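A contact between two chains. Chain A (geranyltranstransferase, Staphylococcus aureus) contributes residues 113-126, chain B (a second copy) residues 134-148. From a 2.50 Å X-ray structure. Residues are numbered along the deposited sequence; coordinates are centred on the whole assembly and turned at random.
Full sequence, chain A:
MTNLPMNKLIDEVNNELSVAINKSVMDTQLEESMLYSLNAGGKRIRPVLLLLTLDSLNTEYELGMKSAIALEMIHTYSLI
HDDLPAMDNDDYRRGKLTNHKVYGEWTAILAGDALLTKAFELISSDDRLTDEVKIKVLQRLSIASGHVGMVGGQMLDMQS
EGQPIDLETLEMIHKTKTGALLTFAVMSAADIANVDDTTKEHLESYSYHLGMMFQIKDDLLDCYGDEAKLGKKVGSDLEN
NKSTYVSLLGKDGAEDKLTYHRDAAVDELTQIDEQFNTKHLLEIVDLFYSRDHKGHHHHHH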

# COMPACT_ATOMS: atom_id res chain seq x y z
N ASP A 113 1.33 7.63 0.47
CA ASP A 113 0.24 6.69 0.20
C ASP A 113 0.16 6.26 -1.26
O ASP A 113 -0.05 5.07 -1.56
CB ASP A 113 -1.08 7.28 0.65
CG ASP A 113 -1.16 7.44 2.14
OD1 ASP A 113 -2.12 8.07 2.64
OD2 ASP A 113 -0.28 6.99 2.91
N ALA A 114 0.35 7.23 -2.16
CA ALA A 114 0.31 6.97 -3.58
C ALA A 114 1.46 6.06 -4.01
O ALA A 114 1.28 5.14 -4.82
CB ALA A 114 0.32 8.30 -4.37
N LEU A 115 2.64 6.28 -3.45
CA LEU A 115 3.81 5.49 -3.84
C LEU A 115 3.66 4.05 -3.38
O LEU A 115 3.95 3.11 -4.15
CB LEU A 115 5.11 6.11 -3.32
CG LEU A 115 5.67 7.31 -4.11
CD1 LEU A 115 6.56 8.13 -3.22
CD2 LEU A 115 6.43 6.86 -5.34
N LEU A 116 3.17 3.87 -2.15
CA LEU A 116 2.82 2.55 -1.66
C LEU A 116 1.88 1.88 -2.64
O LEU A 116 2.14 0.76 -3.10
CB LEU A 116 2.15 2.65 -0.28
CG LEU A 116 2.40 1.53 0.74
CD1 LEU A 116 1.41 1.53 1.91
CD2 LEU A 116 2.49 0.16 0.10
N THR A 117 0.78 2.55 -2.98
CA THR A 117 -0.16 2.01 -3.94
C THR A 117 0.50 1.71 -5.29
O THR A 117 0.29 0.62 -5.86
CB THR A 117 -1.34 2.98 -4.11
OG1 THR A 117 -1.71 3.51 -2.84
CG2 THR A 117 -2.60 2.23 -4.54
N LYS A 118 1.30 2.65 -5.82
CA LYS A 118 1.89 2.46 -7.15
C LYS A 118 2.78 1.20 -7.23
O LYS A 118 2.80 0.51 -8.26
CB LYS A 118 2.66 3.71 -7.61
CG LYS A 118 3.21 3.63 -9.03
CD LYS A 118 2.11 3.66 -10.08
CE LYS A 118 2.67 4.03 -11.45
NZ LYS A 118 2.14 3.15 -12.55
N ALA A 119 3.51 0.92 -6.15
CA ALA A 119 4.40 -0.24 -6.10
C ALA A 119 3.66 -1.53 -6.43
O ALA A 119 4.17 -2.37 -7.18
CB ALA A 119 5.10 -0.33 -4.74
N PHE A 120 2.44 -1.67 -5.91
CA PHE A 120 1.61 -2.84 -6.17
C PHE A 120 1.05 -2.88 -7.59
O PHE A 120 1.00 -3.95 -8.22
CB PHE A 120 0.53 -2.97 -5.10
CG PHE A 120 1.08 -3.29 -3.76
CD1 PHE A 120 1.55 -4.58 -3.48
CD2 PHE A 120 1.18 -2.32 -2.78
CE1 PHE A 120 2.09 -4.89 -2.24
CE2 PHE A 120 1.73 -2.62 -1.54
CZ PHE A 120 2.18 -3.91 -1.27
N GLU A 121 0.66 -1.72 -8.10
CA GLU A 121 0.24 -1.60 -9.49
C GLU A 121 1.33 -2.06 -10.44
O GLU A 121 1.06 -2.79 -11.38
CB GLU A 121 -0.13 -0.15 -9.80
CG GLU A 121 -1.14 0.01 -10.92
CD GLU A 121 -0.58 0.75 -12.11
OE1 GLU A 121 0.45 0.28 -12.65
OE2 GLU A 121 -1.18 1.80 -12.50
N LEU A 122 2.55 -1.63 -10.16
CA LEU A 122 3.70 -1.92 -11.02
C LEU A 122 4.01 -3.40 -11.16
O LEU A 122 4.26 -3.88 -12.26
CB LEU A 122 4.93 -1.15 -10.53
CG LEU A 122 5.92 -0.66 -11.59
CD1 LEU A 122 5.23 -0.03 -12.82
CD2 LEU A 122 6.89 0.32 -10.97
N ILE A 123 3.98 -4.15 -10.05
CA ILE A 123 4.26 -5.58 -10.11
C ILE A 123 3.11 -6.29 -10.79
O ILE A 123 3.34 -7.14 -11.67
CB ILE A 123 4.55 -6.18 -8.70
CG1 ILE A 123 5.93 -5.77 -8.21
CG2 ILE A 123 4.42 -7.72 -8.72
CD1 ILE A 123 6.05 -5.69 -6.74
N SER A 124 1.89 -5.93 -10.40
CA SER A 124 0.69 -6.57 -10.93
C SER A 124 0.52 -6.35 -12.44
O SER A 124 -0.18 -7.12 -13.10
CB SER A 124 -0.55 -6.12 -10.17
OG SER A 124 -0.87 -4.78 -10.44
N SER A 125 1.19 -5.33 -12.97
CA SER A 125 1.13 -5.02 -14.40
C SER A 125 2.31 -5.50 -15.24
O SER A 125 2.30 -5.35 -16.46
CB SER A 125 0.94 -3.52 -14.61
OG SER A 125 2.13 -2.81 -14.34
N ASP A 126 3.32 -6.10 -14.60
CA ASP A 126 4.53 -6.55 -15.30
C ASP A 126 4.33 -7.78 -16.17
O ASP A 126 4.23 -8.90 -15.66
CB ASP A 126 5.66 -6.81 -14.31
CG ASP A 126 7.00 -7.04 -14.98
OD1 ASP A 126 8.00 -7.16 -14.25
OD2 ASP A 126 7.16 -7.12 -16.22
N LYS B 134 -6.85 -12.84 -9.44
CA LYS B 134 -6.22 -12.07 -8.36
C LYS B 134 -5.50 -10.88 -8.97
O LYS B 134 -5.62 -9.76 -8.49
CB LYS B 134 -5.24 -12.92 -7.54
CG LYS B 134 -5.86 -14.09 -6.79
CD LYS B 134 -5.11 -14.37 -5.49
CE LYS B 134 -4.07 -15.47 -5.64
NZ LYS B 134 -4.71 -16.81 -5.57
N ILE B 135 -4.75 -11.13 -10.03
CA ILE B 135 -4.00 -10.06 -10.68
C ILE B 135 -4.93 -8.98 -11.25
O ILE B 135 -4.66 -7.79 -11.09
CB ILE B 135 -3.04 -10.63 -11.73
CG1 ILE B 135 -1.88 -11.36 -11.02
CG2 ILE B 135 -2.55 -9.54 -12.68
CD1 ILE B 135 -1.02 -10.48 -10.08
N LYS B 136 -6.05 -9.41 -11.84
CA LYS B 136 -7.07 -8.51 -12.37
C LYS B 136 -7.68 -7.62 -11.29
O LYS B 136 -7.82 -6.40 -11.48
CB LYS B 136 -8.18 -9.29 -13.08
CG LYS B 136 -7.86 -9.69 -14.51
CD LYS B 136 -8.99 -10.56 -15.05
CE LYS B 136 -8.64 -11.19 -16.38
NZ LYS B 136 -9.36 -12.50 -16.53
N VAL B 137 -8.05 -8.24 -10.16
CA VAL B 137 -8.62 -7.55 -9.02
C VAL B 137 -7.59 -6.60 -8.40
O VAL B 137 -7.89 -5.44 -8.11
CB VAL B 137 -9.15 -8.56 -7.98
CG1 VAL B 137 -9.50 -7.88 -6.66
CG2 VAL B 137 -10.35 -9.31 -8.52
N LEU B 138 -6.39 -7.14 -8.19
CA LEU B 138 -5.27 -6.42 -7.59
C LEU B 138 -4.86 -5.21 -8.43
O LEU B 138 -4.61 -4.13 -7.90
CB LEU B 138 -4.08 -7.36 -7.48
CG LEU B 138 -3.27 -7.75 -6.25
CD1 LEU B 138 -3.89 -7.40 -4.93
CD2 LEU B 138 -3.01 -9.26 -6.36
N GLN B 139 -4.77 -5.40 -9.73
CA GLN B 139 -4.41 -4.31 -10.63
C GLN B 139 -5.46 -3.21 -10.57
O GLN B 139 -5.13 -2.03 -10.50
CB GLN B 139 -4.26 -4.82 -12.06
CG GLN B 139 -4.15 -3.72 -13.08
CD GLN B 139 -3.13 -4.03 -14.15
OE1 GLN B 139 -3.09 -5.15 -14.67
NE2 GLN B 139 -2.29 -3.04 -14.47
N ARG B 140 -6.73 -3.62 -10.58
CA ARG B 140 -7.83 -2.69 -10.47
C ARG B 140 -7.87 -1.96 -9.13
O ARG B 140 -8.11 -0.74 -9.09
CB ARG B 140 -9.15 -3.41 -10.72
CG ARG B 140 -10.27 -2.49 -11.12
CD ARG B 140 -11.62 -3.19 -11.25
NE ARG B 140 -11.67 -4.08 -12.40
CZ ARG B 140 -11.91 -3.69 -13.65
NH1 ARG B 140 -12.15 -2.40 -13.92
NH2 ARG B 140 -11.92 -4.59 -14.62
N LEU B 141 -7.61 -2.66 -8.03
CA LEU B 141 -7.61 -2.00 -6.73
C LEU B 141 -6.55 -0.91 -6.62
O LEU B 141 -6.81 0.15 -6.03
CB LEU B 141 -7.45 -3.00 -5.59
CG LEU B 141 -7.80 -2.44 -4.20
CD1 LEU B 141 -9.23 -1.82 -4.15
CD2 LEU B 141 -7.62 -3.49 -3.14
N SER B 142 -5.38 -1.14 -7.19
CA SER B 142 -4.28 -0.19 -7.06
C SER B 142 -4.47 1.04 -7.93
O SER B 142 -4.12 2.14 -7.52
CB SER B 142 -2.90 -0.85 -7.31
OG SER B 142 -2.85 -1.52 -8.56
N ILE B 143 -5.03 0.86 -9.13
CA ILE B 143 -5.41 1.98 -9.98
C ILE B 143 -6.55 2.80 -9.34
O ILE B 143 -6.48 4.04 -9.33
CB ILE B 143 -5.78 1.49 -11.39
CG1 ILE B 143 -4.52 1.06 -12.17
CG2 ILE B 143 -6.59 2.55 -12.17
CD1 ILE B 143 -4.84 0.17 -13.37
N ALA B 144 -7.57 2.14 -8.79
CA ALA B 144 -8.67 2.85 -8.15
C ALA B 144 -8.28 3.59 -6.87
O ALA B 144 -8.95 4.56 -6.47
CB ALA B 144 -9.83 1.91 -7.86
N SER B 145 -7.21 3.14 -6.21
CA SER B 145 -6.82 3.68 -4.91
C SER B 145 -5.69 4.68 -4.98
O SER B 145 -5.48 5.42 -4.03
CB SER B 145 -6.42 2.56 -3.94
OG SER B 145 -7.49 1.67 -3.74
N GLY B 146 -4.96 4.70 -6.09
CA GLY B 146 -3.73 5.47 -6.20
C GLY B 146 -3.86 6.91 -6.66
O GLY B 146 -4.84 7.60 -6.35
N HIS B 147 -2.85 7.38 -7.39
CA HIS B 147 -2.75 8.81 -7.69
C HIS B 147 -3.75 9.31 -8.72
O HIS B 147 -4.02 10.52 -8.79
CB HIS B 147 -1.31 9.21 -8.04
CG HIS B 147 -0.83 8.69 -9.36
ND1 HIS B 147 -0.58 9.51 -10.43
CD2 HIS B 147 -0.54 7.43 -9.78
CE1 HIS B 147 -0.16 8.79 -11.46
NE2 HIS B 147 -0.14 7.52 -11.09
N VAL B 148 -4.30 8.40 -9.52
CA VAL B 148 -5.35 8.77 -10.48
C VAL B 148 -6.74 8.34 -9.98
O VAL B 148 -7.71 8.38 -10.73
CB VAL B 148 -5.08 8.19 -11.91
CG1 VAL B 148 -3.64 8.45 -12.36
CG2 VAL B 148 -5.40 6.71 -11.98
O HOH W 1 -0.64 5.46 -6.98
O HOH W 2 -4.19 4.27 -1.84

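Helices from two subunits can pack closely without a direct hydrogen bond between them, provided small residues line the seam and their polar groups are satisfied locally. Here two helices run roughly antiparallel, at 149°, with axes approaching to 8.5 Å.

Along chain B, Ile B135 comes first, its CG2 lying 3.4 Å from Ser A124 O, an apolar branch covering the last turn of the partner helix. One turn on, Gln B139 presents CA to Ser A124 OG at 3.6 Å, while its NE2 reaches Ser A125 CB at 3.3 Å. Ser B142 is the centrepiece: its side chain is a knob among Thr A117, Phe A120, Glu A121 and Ser A124, and its OG approaches Glu A121 CA to 3.2 Å. So small a side chain fits this close spacing, and its hydroxyl can bond back to its own helix. Beside it, Ile B143 CG1 meets Glu A121 OE2 at 3.4 Å.

Where the chain B helix ends, water takes over. One molecule links Thr A117 OG1 and Ser B145 O, each at 2.8 Å. Gly B146 passes 5.0 Å from Ala A114, CA to CA; a CB there would clash with Ser B142 O. Finally, a second water joins Ala A114 O (2.9 Å) to His B147 N (3.0 Å), and His B147 CB packs 4.1 Å from Ala A114 CB.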